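Shikimate dehydrogenase (NADP(+)) (Peptoclostridium difficile, PDB 5DZS) probably catalyses the reversible NADPH-linked reduction of 3-dehydroshikimate to shikimate, a step of chorismate and aromatic amino acid biosynthesis. Local coordinates at residues 44-49 / 66-71; 17-22 / 231-236; 178-183 / 192-197. One frame throughout, in Å; residues are numbered along the deposited sequence. Where two conformers were deposited one is given.

Contact 1: residues 44-49 / 66-71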
loop_
_atom_site.group_PDB
_atom_site.type_symbol
_atom_site.label_atom_id
_atom_site.label_comp_id
_atom_site.label_asym_id
_atom_site.label_seq_id
_atom_site.Cartn_x
_atom_site.Cartn_y
_atom_site.Cartn_z
ATOM N N SER B 44 -9.145 25.430 -0.256
ATOM C CA SER B 44 -8.500 25.411 -1.563
ATOM C C SER B 44 -7.009 25.718 -1.485
ATOM O O SER B 44 -6.278 25.462 -2.437
ATOM C CB SER B 44 -9.149 26.435 -2.498
ATOM O OG SER B 44 -8.886 27.747 -2.046
ATOM N N LYS B 45 -6.545 26.215 -0.331
ATOM C CA LYS B 45 -5.129 26.551 -0.166
ATOM C C LYS B 45 -4.308 25.396 0.425
ATOM O O LYS B 45 -3.069 25.448 0.431
ATOM C CB LYS B 45 -4.980 27.776 0.761
ATOM C CG LYS B 45 -5.794 29.001 0.354
ATOM C CD LYS B 45 -5.816 30.087 1.406
ATOM C CE LYS B 45 -6.879 31.125 1.059
ATOM N NZ LYS B 45 -6.995 32.182 2.094
ATOM N N LEU B 46 -4.965 24.339 0.881
ATOM C CA LEU B 46 -4.265 23.261 1.566
ATOM C C LEU B 46 -3.227 22.572 0.700
ATOM O O LEU B 46 -2.102 22.326 1.133
ATOM C CB LEU B 46 -5.229 22.199 2.141
ATOM C CG LEU B 46 -4.639 20.960 2.785
ATOM C CD1 LEU B 46 -4.012 21.343 4.123
ATOM C CD2 LEU B 46 -5.674 19.879 3.033
ATOM N N ASP B 47 -3.586 22.210 -0.533
ATOM C CA ASP B 47 -2.649 21.433 -1.328
ATOM C C ASP B 47 -1.321 22.161 -1.570
ATOM O O ASP B 47 -0.249 21.561 -1.470
ATOM C CB ASP B 47 -3.283 20.910 -2.663
ATOM C CG ASP B 47 -3.469 21.968 -3.694
ATOM O OD1 ASP B 47 -4.459 22.712 -3.630
ATOM O OD2 ASP B 47 -2.645 22.006 -4.633
ATOM N N GLY B 48 -1.380 23.456 -1.799
ATOM C CA GLY B 48 -0.180 24.235 -2.036
ATOM C C GLY B 48 0.684 24.295 -0.789
ATOM O O GLY B 48 1.919 24.230 -0.895
ATOM N N ALA B 49 0.039 24.424 0.376
ATOM C CA ALA B 49 0.777 24.509 1.644
ATOM C C ALA B 49 1.437 23.186 1.995
ATOM O O ALA B 49 2.581 23.168 2.455
ATOM C CB ALA B 49 -0.108 24.992 2.760
ATOM N N GLU B 66 -15.003 14.749 0.847
ATOM C CA GLU B 66 -15.369 14.779 -0.578
ATOM C C GLU B 66 -14.761 15.975 -1.306
ATOM O O GLU B 66 -14.209 15.829 -2.420
ATOM C CB GLU B 66 -16.911 14.760 -0.735
ATOM C CG GLU B 66 -17.534 13.519 -0.114
ATOM C CD GLU B 66 -19.060 13.432 -0.149
ATOM O OE1 GLU B 66 -19.706 13.897 -1.110
ATOM O OE2 GLU B 66 -19.617 12.845 0.802
ATOM N N ARG B 67 -14.854 17.156 -0.687
ATOM C CA ARG B 67 -14.392 18.405 -1.312
ATOM C C ARG B 67 -12.898 18.462 -1.565
ATOM O O ARG B 67 -12.460 19.208 -2.439
ATOM C CB ARG B 67 -14.839 19.666 -0.542
ATOM C CG ARG B 67 -16.352 19.834 -0.454
ATOM C CD ARG B 67 -16.852 21.285 -0.588
ATOM N NE ARG B 67 -16.470 22.245 0.458
ATOM C CZ ARG B 67 -15.516 23.172 0.329
ATOM N NH1 ARG B 67 -15.262 24.019 1.328
ATOM N NH2 ARG B 67 -14.823 23.271 -0.799
ATOM N N ILE B 68 -12.110 17.702 -0.804
ATOM C CA ILE B 68 -10.675 17.698 -1.005
ATOM C C ILE B 68 -10.228 16.936 -2.264
ATOM O O ILE B 68 -9.131 17.184 -2.779
ATOM C CB ILE B 68 -9.964 17.088 0.236
ATOM C CG1 ILE B 68 -8.499 17.544 0.307
ATOM C CG2 ILE B 68 -10.044 15.558 0.250
ATOM C CD1 ILE B 68 -8.334 19.025 0.512
ATOM N N MET B 69 -11.072 16.048 -2.776
ATOM C CA MET B 69 -10.666 15.187 -3.907
ATOM C C MET B 69 -10.214 15.935 -5.136
ATOM O O MET B 69 -9.231 15.524 -5.780
ATOM C CB MET B 69 -11.770 14.183 -4.241
ATOM C CG MET B 69 -12.064 13.267 -3.044
ATOM S SD MET B 69 -13.251 11.958 -3.318
ATOM C CE MET B 69 -12.431 11.018 -4.586
ATOM N N LYS B 70 -10.864 17.054 -5.447
ATOM C CA LYS B 70 -10.510 17.802 -6.662
ATOM C C LYS B 70 -9.099 18.366 -6.663
ATOM O O LYS B 70 -8.584 18.706 -7.735
ATOM C CB LYS B 70 -11.510 18.936 -6.915
ATOM C CG LYS B 70 -11.371 20.134 -5.979
ATOM C CD LYS B 70 -12.423 21.203 -6.281
ATOM C CE LYS B 70 -13.818 20.746 -5.923
ATOM N NZ LYS B 70 -14.053 20.624 -4.458
ATOM N N TYR B 71 -8.465 18.422 -5.482
ATOM C CA TYR B 71 -7.148 19.012 -5.342
ATOM C C TYR B 71 -6.051 17.976 -5.394
ATOM O O TYR B 71 -4.879 18.333 -5.304
ATOM C CB TYR B 71 -7.032 19.789 -4.021
ATOM C CG TYR B 71 -8.053 20.897 -3.908
ATOM C CD1 TYR B 71 -7.904 22.077 -4.630
ATOM C CD2 TYR B 71 -9.173 20.758 -3.110
ATOM C CE1 TYR B 71 -8.835 23.088 -4.529
ATOM C CE2 TYR B 71 -10.108 21.775 -3.010
ATOM C CZ TYR B 71 -9.939 22.918 -3.736
ATOM O OH TYR B 71 -10.855 23.923 -3.649
HETATM O O HOH W 1 -4.437 20.710 -7.006
#

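Contact 2: residues 17-22 / 231-236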
loop_
_atom_site.group_PDB
_atom_site.type_symbol
_atom_site.label_atom_id
_atom_site.label_comp_id
_atom_site.label_asym_id
_atom_site.label_seq_id
_atom_site.Cartn_x
_atom_site.Cartn_y
_atom_site.Cartn_z
ATOM N N PRO B 17 -4.325 12.937 17.175
ATOM C CA PRO B 17 -2.923 13.226 17.421
ATOM C C PRO B 17 -2.302 12.316 18.496
ATOM O O PRO B 17 -1.179 11.878 18.326
ATOM C CB PRO B 17 -2.926 14.708 17.833
ATOM C CG PRO B 17 -4.142 15.268 17.148
ATOM C CD PRO B 17 -5.159 14.160 17.256
ATOM N N GLN B 18 -3.048 11.981 19.543
ATOM C CA GLN B 18 -2.538 11.096 20.592
ATOM C C GLN B 18 -2.311 9.681 20.051
ATOM O O GLN B 18 -1.302 9.048 20.366
ATOM C CB GLN B 18 -3.503 11.054 21.780
ATOM C CG GLN B 18 -2.981 10.213 22.937
ATOM C CD GLN B 18 -3.931 10.133 24.123
ATOM O OE1 GLN B 18 -5.109 10.487 24.027
ATOM N NE2 GLN B 18 -3.417 9.652 25.254
ATOM N N ILE B 19 -3.251 9.164 19.250
ATOM C CA ILE B 19 -3.086 7.847 18.673
ATOM C C ILE B 19 -1.834 7.802 17.814
ATOM O O ILE B 19 -1.007 6.894 17.940
ATOM C CB ILE B 19 -4.321 7.423 17.822
ATOM C CG1 ILE B 19 -5.557 7.251 18.723
ATOM C CG2 ILE B 19 -4.004 6.159 17.026
ATOM C CD1 ILE B 19 -6.854 6.998 17.963
ATOM N N HIS B 20 -1.692 8.752 16.880
ATOM C CA HIS B 20 -0.519 8.773 16.015
ATOM C C HIS B 20 0.793 8.913 16.788
ATOM O O HIS B 20 1.778 8.285 16.424
ATOM C CB HIS B 20 -0.654 9.837 14.913
ATOM C CG HIS B 20 -1.639 9.466 13.845
ATOM N ND1 HIS B 20 -1.292 8.733 12.741
ATOM C CD2 HIS B 20 -2.956 9.732 13.718
ATOM C CE1 HIS B 20 -2.345 8.566 11.969
ATOM N NE2 HIS B 20 -3.373 9.171 12.535
ATOM N N LYS B 21 0.793 9.729 17.841
ATOM C CA LYS B 21 1.973 9.858 18.721
ATOM C C LYS B 21 2.369 8.488 19.253
ATOM O O LYS B 21 3.531 8.109 19.190
ATOM C CB LYS B 21 1.696 10.799 19.887
ATOM C CG LYS B 21 2.861 10.898 20.874
ATOM C CD LYS B 21 2.547 11.860 22.015
ATOM C CE LYS B 21 3.727 12.075 22.948
ATOM N NZ LYS B 21 4.928 12.633 22.281
ATOM N N ARG B 22 1.396 7.746 19.777
ATOM C CA ARG B 22 1.655 6.409 20.298
ATOM C C ARG B 22 2.199 5.454 19.243
ATOM O O ARG B 22 3.089 4.651 19.524
ATOM C CB ARG B 22 0.391 5.848 20.948
ATOM C CG ARG B 22 0.073 6.461 22.297
ATOM C CD ARG B 22 1.144 6.066 23.308
ATOM N NE ARG B 22 0.885 6.556 24.656
ATOM C CZ ARG B 22 0.184 5.899 25.568
ATOM N NH1 ARG B 22 0.023 6.430 26.774
ATOM N NH2 ARG B 22 -0.351 4.712 25.286
ATOM N N ASP B 231 -18.367 1.458 20.208
ATOM C CA ASP B 231 -17.956 2.845 19.921
ATOM C C ASP B 231 -16.903 2.882 18.822
ATOM O O ASP B 231 -16.538 1.848 18.263
ATOM C CB ASP B 231 -17.551 3.648 21.180
ATOM C CG ASP B 231 -16.226 3.212 21.804
ATOM O OD1 ASP B 231 -15.339 2.680 21.109
ATOM O OD2 ASP B 231 -16.064 3.460 23.019
ATOM N N GLY B 232 -16.450 4.077 18.483
ATOM C CA GLY B 232 -15.561 4.202 17.338
ATOM C C GLY B 232 -14.088 4.073 17.591
ATOM O O GLY B 232 -13.317 4.135 16.640
ATOM N N LEU B 233 -13.680 3.849 18.844
ATOM C CA LEU B 233 -12.236 3.894 19.146
ATOM C C LEU B 233 -11.400 2.850 18.413
ATOM O O LEU B 233 -10.330 3.168 17.884
ATOM C CB LEU B 233 -11.979 3.832 20.652
ATOM C CG LEU B 233 -10.517 3.990 21.086
ATOM C CD1 LEU B 233 -9.909 5.314 20.623
ATOM C CD2 LEU B 233 -10.416 3.853 22.599
ATOM N N TYR B 234 -11.860 1.610 18.354
ATOM C CA TYR B 234 -11.055 0.586 17.694
ATOM C C TYR B 234 -10.803 0.955 16.233
ATOM O O TYR B 234 -9.708 0.773 15.704
ATOM C CB TYR B 234 -11.736 -0.789 17.807
ATOM C CG TYR B 234 -10.845 -1.955 17.484
ATOM C CD1 TYR B 234 -9.971 -2.455 18.439
ATOM C CD2 TYR B 234 -10.871 -2.564 16.235
ATOM C CE1 TYR B 234 -9.157 -3.528 18.165
ATOM C CE2 TYR B 234 -10.049 -3.652 15.955
ATOM C CZ TYR B 234 -9.200 -4.123 16.923
ATOM O OH TYR B 234 -8.359 -5.205 16.708
ATOM N N MET B 235 -11.836 1.465 15.576
ATOM C CA MET B 235 -11.734 1.877 14.190
ATOM C C MET B 235 -10.753 3.036 14.064
ATOM O O MET B 235 -9.934 3.082 13.145
ATOM C CB MET B 235 -13.104 2.258 13.646
ATOM C CG MET B 235 -13.081 2.811 12.253
ATOM S SD MET B 235 -14.775 2.869 11.665
ATOM C CE MET B 235 -14.558 3.785 10.135
ATOM N N LEU B 236 -10.813 3.977 14.995
ATOM C CA LEU B 236 -9.886 5.108 14.933
ATOM C C LEU B 236 -8.422 4.646 15.022
ATOM O O LEU B 236 -7.539 5.174 14.361
ATOM C CB LEU B 236 -10.169 6.124 16.042
ATOM C CG LEU B 236 -11.465 6.923 15.922
ATOM C CD1 LEU B 236 -11.634 7.831 17.124
ATOM C CD2 LEU B 236 -11.502 7.735 14.629
#

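Contact 3: residues 178-183 / 192-197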
loop_
_atom_site.group_PDB
_atom_site.type_symbol
_atom_site.label_atom_id
_atom_site.label_comp_id
_atom_site.label_asym_id
_atom_site.label_seq_id
_atom_site.Cartn_x
_atom_site.Cartn_y
_atom_site.Cartn_z
ATOM N N ILE B 178 -28.105 -0.493 13.678
ATOM C CA ILE B 178 -28.217 0.934 13.401
ATOM C C ILE B 178 -26.827 1.527 13.649
ATOM O O ILE B 178 -26.242 1.390 14.738
ATOM C CB ILE B 178 -29.354 1.634 14.179
ATOM C CG1 ILE B 178 -29.511 3.087 13.699
ATOM C CG2 ILE B 178 -29.147 1.551 15.686
ATOM C CD1 ILE B 178 -30.775 3.756 14.207
ATOM N N LEU B 179 -26.313 2.184 12.620
ATOM C CA LEU B 179 -24.969 2.749 12.644
ATOM C C LEU B 179 -25.023 4.271 12.507
ATOM O O LEU B 179 -25.638 4.812 11.561
ATOM C CB LEU B 179 -24.142 2.101 11.545
ATOM C CG LEU B 179 -22.658 2.519 11.440
ATOM C CD1 LEU B 179 -21.804 1.394 10.886
ATOM C CD2 LEU B 179 -22.480 3.785 10.618
ATOM N N ASN B 180 -24.413 4.954 13.469
ATOM C CA ASN B 180 -24.356 6.407 13.444
ATOM C C ASN B 180 -23.141 6.938 12.689
ATOM O O ASN B 180 -22.006 6.829 13.175
ATOM C CB ASN B 180 -24.302 6.983 14.855
ATOM C CG ASN B 180 -24.196 8.495 14.843
ATOM O OD1 ASN B 180 -24.850 9.161 14.040
ATOM N ND2 ASN B 180 -23.357 9.042 15.713
ATOM N N ALA B 181 -23.385 7.518 11.520
ATOM C CA ALA B 181 -22.335 8.145 10.715
ATOM C C ALA B 181 -22.499 9.677 10.707
ATOM O O ALA B 181 -21.924 10.346 9.851
ATOM C CB ALA B 181 -22.360 7.611 9.292
ATOM N N THR B 182 -23.262 10.217 11.659
ATOM C CA THR B 182 -23.485 11.661 11.768
ATOM C C THR B 182 -22.496 12.248 12.768
ATOM O O THR B 182 -21.937 11.525 13.583
ATOM C CB THR B 182 -24.910 12.005 12.251
ATOM O OG1 THR B 182 -25.049 11.751 13.660
ATOM C CG2 THR B 182 -25.964 11.235 11.468
ATOM N N PRO B 183 -22.288 13.571 12.721
ATOM C CA PRO B 183 -21.388 14.175 13.700
ATOM C C PRO B 183 -22.054 14.404 15.068
ATOM O O PRO B 183 -21.452 15.020 15.942
ATOM C CB PRO B 183 -21.012 15.510 13.048
ATOM C CG PRO B 183 -22.157 15.846 12.168
ATOM C CD PRO B 183 -22.772 14.546 11.726
ATOM N N ILE B 192 -26.949 14.418 23.606
ATOM C CA ILE B 192 -27.910 14.361 22.494
ATOM C C ILE B 192 -27.594 13.228 21.519
ATOM O O ILE B 192 -26.451 13.046 21.105
ATOM C CB ILE B 192 -27.967 15.690 21.714
ATOM C CG1 ILE B 192 -28.586 16.775 22.600
ATOM C CG2 ILE B 192 -28.790 15.535 20.436
ATOM C CD1 ILE B 192 -28.686 18.137 21.952
ATOM N N SER B 193 -28.643 12.493 21.159
ATOM C CA SER B 193 -28.569 11.370 20.244
ATOM C C SER B 193 -29.198 11.743 18.906
ATOM O O SER B 193 -30.179 12.472 18.869
ATOM C CB SER B 193 -29.325 10.183 20.846
ATOM O OG SER B 193 -29.509 9.152 19.898
ATOM N N PRO B 194 -28.650 11.231 17.797
ATOM C CA PRO B 194 -29.226 11.533 16.479
ATOM C C PRO B 194 -30.628 10.942 16.288
ATOM O O PRO B 194 -31.357 11.363 15.386
ATOM C CB PRO B 194 -28.246 10.874 15.501
ATOM C CG PRO B 194 -27.555 9.828 16.298
ATOM C CD PRO B 194 -27.472 10.351 17.695
ATOM N N VAL B 195 -30.983 9.965 17.122
ATOM C CA VAL B 195 -32.293 9.334 17.059
ATOM C C VAL B 195 -32.858 9.134 18.450
ATOM O O VAL B 195 -32.119 9.001 19.431
ATOM C CB VAL B 195 -32.258 7.973 16.334
ATOM C CG1 VAL B 195 -31.976 8.172 14.854
ATOM C CG2 VAL B 195 -31.246 7.027 16.973
ATOM N N SER B 196 -34.179 9.105 18.517
ATOM C CA SER B 196 -34.879 8.930 19.764
ATOM C C SER B 196 -34.785 7.506 20.291
ATOM O O SER B 196 -34.487 6.558 19.557
ATOM C CB SER B 196 -36.354 9.270 19.569
ATOM O OG SER B 196 -36.937 8.390 18.619
ATOM N N LYS B 197 -35.082 7.382 21.574
ATOM C CA LYS B 197 -35.114 6.110 22.278
ATOM C C LYS B 197 -36.077 5.135 21.582
ATOM O O LYS B 197 -35.816 3.936 21.520
ATOM C CB LYS B 197 -35.569 6.362 23.722
ATOM C CG LYS B 197 -35.465 5.160 24.638
ATOM C CD LYS B 197 -35.931 5.443 26.061
ATOM C CE LYS B 197 -37.424 5.735 26.133
ATOM N NZ LYS B 197 -37.911 5.834 27.539
#

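Contact 1: residues 44-49 / 66-71
Y71 carries most of the contact, its phenol set against residues 44-47, where the chain enters helix 46-53. The ring's far end meets S44: OH stands 3.2 Å from S44 CB, and CZ lies 3.6 Å from S44 CA. Nearer the backbone D47 crosses Y71 at about a right angle, its OD1 meeting CD1 obliquely at 3.6 Å with carboxylate and ring planes only 20° apart. K70 CG sits over the centre of one ring face. The side chains of L46 and I68 also cross at about a right angle and touch through CD2 and CD1, 3.8 Å apart. In I68, chi1 (-158°) sends CG1 toward the leucine and the bend at chi2 (64°) sets CD1 against it.

All this lies in the substrate-binding domain, where helix 46-53 packs against the loop that follows strand 57-60, shortly after the predicted proton acceptor K65. That loop makes a type I turn from E66 to M69.

No hydrogen bond joins the segments directly. A water lies 3.0 Å from Y71 O and has a weak link to D47 OD2, which is salt-bridged to K51; with too few protons for every acceptor around it, this bridge is provisional. Within 66-71, K70 NZ folds back to R67 O, 2.9 Å away, on a lone pair.

Contact 2: residues 17-22 / 231-236
I19, on helix 16-27, reaches across to L233 and L236 in the first turn of helix 233-248, and the contact is apolar, made by side-chain carbons and the backbone of L236. Ahead of that turn, D231 caps the helix: OD1 accepts from L233 N at 3.0 Å with an N-H...O angle of 161°, the donor coming from above the carboxylate plane, 46° out of it. G232, a predicted NADP(+) site, follows, and its carbonyl O takes the first helical bond, from L236 N at 3.0 Å.

L233 offers one branch to the contact, CD1, which comes to 4.4 Å from I19 CD1. Its side chain also touches Y211, predicted to bind shikimate. The next two residues turn to other helices: Y234 OH is hydrogen-bonded to D258 OD1 and its ring meets Y261 edge-to-face, while M235 packs on D101 and L105. L236 then makes the closer approach, and it does so with the root of its side chain: I19 CD1 stands 3.9 Å from L236 CB and 4.1 Å from L236 C. The two side chains cross at about a right angle. An extended isoleucine makes this reach possible, for CD1 is anti to CA (chi2 173°) and so forms the outermost point of the chain.

Further along, I19 leans on V237 and A240 of the same partner helix and on L264 of helix 255-268. Helix 16-27 of the substrate-binding domain thus rests on helix 233-248, which starts just after strand 228-230 at the border of the parallel nucleotide-binding sheet, with helices 255-268 and 101-111 alongside.

Contact 3: residues 178-183 / 192-197
Within the Rossmann-type nucleotide-binding domain, an Asx turn that starts at N180, where strand 177-180 ends, is met by the loop that leads to helix 197-200. P194 of this loop supplies most of the touch, its CB and CG lying against N180 and T182. CG is 3.6 Å from N180 OD1, and CB 3.8 Å from T182 OG1. Farther back along the strand, I178 CD1 comes to 4.3 Å from V195 CG2, an apolar pair walled by L124 of the adjacent strand 120-124 and by helix 197-200.

N180 OD1 is gripped by two donors from T182. The backbone N, 3.1 Å away and well above the carbonyl plane, closes the Asx turn, whereas the hydroxyl OG1 comes in that plane onto a lone pair, 2.6 Å from OD1. With OG1 held between the backbone N and the carbonyl carbon (chi1 75°), the threonine can bend back over the turn. These two donors, together with the bond from N180 ND2 to D208 OD1, orient the amide so that its oxygen faces the turn and the proline. V184 N in turn donates to T182 OG1 and holds the hydroxyl. The side chain of N180 lies about 6 Å from that of L209, a predicted NADP(+) site. In the loop itself, S193 OG donates to V195 O at 2.7 Å, on a lone pair of that carbonyl.

Overall arrangement
From the N terminus, helix 16-27 supplies the first half of contact 2, whose second half comes only after 208 intervening residues. Both other contacts fall within that long span. Contact 1 closes first, across 16 residues, holding segment 44-49 to the loop before strand 74-75 in the substrate-binding domain. Contact 3 comes later, in series with it, and closes a shorter loop of eight residues at the end of strand 177-180 in the nucleotide-binding domain. Contact 2 then joins the two domains. None of the three touches another: contacts 2 and 3 come nearest, about 7 Å between nearest atoms, while the centres of contacts 1 and 3 are 30 Å apart.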